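Local coordinates for protein ABC transporter (Thermotoga maritima, PDB 1JI0) that binds ATP and, as a member of the ABC transporter superfamily, probably hydrolyses it to power the uptake of branched-chain amino acids, at residues Arg117-Glu120 with Trp121-Leu125. Numbering follows the deposited sequence.
Sequences RDLE and WIFSL
I122 N donates to D118 O at 3.0 Å and S124 N to E120 O at 3.2 Å, the i to i+4 pattern of an alpha helix, whereas F123 N, near the C-terminal end of helix 114-125, is held weakly by both L119 O and E120 O. Among the side chains, L119 and F123 carry the apolar contact, one turn apart on the same flank. The ring of F123 leans back along the helix with CG beside its own backbone N (chi1 -76°), which lays one face over L119 O, 3.1 Å from the ring plane and displaced from the ring centre toward CG and CD1. Its far end, CZ, meets the branch point of L119, CG, at 3.6 Å, and CD1 of the leucine lies close by; the ring also packs on L133. An alanine in place of F123 would probably leave L119 CG and CD1 without their aromatic neighbour and uncover L119 O. L119 also packs on Y99 and M103 of helix 98-103. On another flank, CD1 of L125 sits 3.4 Å above one face of the W121 indole. The hydroxyl of S124 turns back on its own helix, OG donating to W121 O at 2.7 Å. W121, I122 and L125 pack on L154 of helix 142-154, while the carboxylate of D118 forms salt bridges with R109, just ahead of the helix, and R157, in the loop after helix 142-154. The chemistry thus divides the helix surface: apolar groups pack it against neighbouring helices and loops, while the charge on D118 is probably balanced by the two arginines.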
loop_
_atom_site.group_PDB
_atom_site.type_symbol
_atom_site.label_atom_id
_atom_site.label_comp_id
_atom_site.label_asym_id
_atom_site.label_seq_id
_atom_site.Cartn_x
_atom_site.Cartn_y
_atom_site.Cartn_z
ATOM N N ARG A 117 -22.713 3.013 -2.587
ATOM C CA ARG A 117 -22.188 2.045 -3.539
ATOM C C ARG A 117 -20.852 1.470 -3.075
ATOM O O ARG A 117 -20.617 0.266 -3.195
ATOM C CB ARG A 117 -22.055 2.714 -4.908
ATOM C CG ARG A 117 -23.401 3.202 -5.423
ATOM C CD ARG A 117 -23.294 4.246 -6.515
ATOM N NE ARG A 117 -24.625 4.681 -6.936
ATOM C CZ ARG A 117 -24.861 5.659 -7.806
ATOM N NH1 ARG A 117 -23.850 6.317 -8.358
ATOM N NH2 ARG A 117 -26.108 5.975 -8.129
ATOM N N ASP A 118 -19.987 2.324 -2.531
ATOM C CA ASP A 118 -18.684 1.877 -2.050
ATOM C C ASP A 118 -18.808 0.912 -0.879
ATOM O O ASP A 118 -18.072 -0.070 -0.797
ATOM C CB ASP A 118 -17.818 3.067 -1.627
ATOM C CG ASP A 118 -17.374 3.910 -2.800
ATOM O OD1 ASP A 118 -17.309 3.377 -3.929
ATOM O OD2 ASP A 118 -17.073 5.103 -2.591
ATOM N N LEU A 119 -19.738 1.189 0.029
ATOM C CA LEU A 119 -19.921 0.314 1.177
ATOM C C LEU A 119 -20.373 -1.070 0.722
ATOM O O LEU A 119 -19.919 -2.086 1.252
ATOM C CB LEU A 119 -20.945 0.909 2.152
ATOM C CG LEU A 119 -21.157 0.121 3.453
ATOM C CD1 LEU A 119 -19.821 -0.134 4.135
ATOM C CD2 LEU A 119 -22.088 0.893 4.374
ATOM N N GLU A 120 -21.263 -1.113 -0.265
ATOM C CA GLU A 120 -21.741 -2.393 -0.769
ATOM C C GLU A 120 -20.652 -3.080 -1.587
ATOM O O GLU A 120 -20.539 -4.305 -1.571
ATOM C CB GLU A 120 -23.011 -2.211 -1.610
ATOM C CG GLU A 120 -22.894 -1.217 -2.753
ATOM C CD GLU A 120 -24.190 -1.080 -3.545
ATOM O OE1 GLU A 120 -24.238 -0.246 -4.479
ATOM O OE2 GLU A 120 -25.159 -1.809 -3.235
ATOM N N TRP A 121 -19.843 -2.290 -2.290
ATOM C CA TRP A 121 -18.760 -2.857 -3.084
ATOM C C TRP A 121 -17.768 -3.560 -2.170
ATOM O O TRP A 121 -17.250 -4.619 -2.507
ATOM C CB TRP A 121 -18.041 -1.770 -3.890
ATOM C CG TRP A 121 -16.813 -2.280 -4.598
ATOM C CD1 TRP A 121 -16.717 -3.399 -5.380
ATOM C CD2 TRP A 121 -15.501 -1.704 -4.564
ATOM N NE1 TRP A 121 -15.426 -3.557 -5.832
ATOM C CE2 TRP A 121 -14.660 -2.531 -5.347
ATOM C CE3 TRP A 121 -14.951 -0.569 -3.950
ATOM C CZ2 TRP A 121 -13.301 -2.259 -5.527
ATOM C CZ3 TRP A 121 -13.598 -0.299 -4.131
ATOM C CH2 TRP A 121 -12.790 -1.142 -4.914
ATOM N N ILE A 122 -17.511 -2.965 -1.007
ATOM C CA ILE A 122 -16.585 -3.542 -0.038
ATOM C C ILE A 122 -17.160 -4.820 0.554
ATOM O O ILE A 122 -16.425 -5.693 1.018
ATOM C CB ILE A 122 -16.278 -2.539 1.096
ATOM C CG1 ILE A 122 -15.372 -1.430 0.558
ATOM C CG2 ILE A 122 -15.614 -3.248 2.269
ATOM C CD1 ILE A 122 -15.015 -0.387 1.577
ATOM N N PHE A 123 -18.484 -4.917 0.533
ATOM C CA PHE A 123 -19.176 -6.089 1.051
ATOM C C PHE A 123 -18.898 -7.298 0.165
ATOM O O PHE A 123 -18.652 -8.401 0.661
ATOM C CB PHE A 123 -20.678 -5.810 1.121
ATOM C CG PHE A 123 -21.074 -4.924 2.270
ATOM C CD1 PHE A 123 -22.230 -4.150 2.203
ATOM C CD2 PHE A 123 -20.299 -4.876 3.430
ATOM C CE1 PHE A 123 -22.610 -3.340 3.273
ATOM C CE2 PHE A 123 -20.670 -4.071 4.505
ATOM C CZ PHE A 123 -21.830 -3.300 4.425
ATOM N N SER A 124 -18.927 -7.081 -1.147
ATOM C CA SER A 124 -18.660 -8.154 -2.093
ATOM C C SER A 124 -17.177 -8.517 -2.066
ATOM O O SER A 124 -16.805 -9.655 -2.343
ATOM C CB SER A 124 -19.079 -7.738 -3.505
ATOM O OG SER A 124 -18.411 -6.562 -3.911
ATOM N N LEU A 125 -16.330 -7.551 -1.724
ATOM C CA LEU A 125 -14.895 -7.800 -1.649
ATOM C C LEU A 125 -14.541 -8.551 -0.370
ATOM O O LEU A 125 -13.627 -9.379 -0.358
ATOM C CB LEU A 125 -14.112 -6.483 -1.675
ATOM C CG LEU A 125 -14.126 -5.645 -2.951
ATOM C CD1 LEU A 125 -13.447 -4.311 -2.691
ATOM C CD2 LEU A 125 -13.422 -6.400 -4.065
#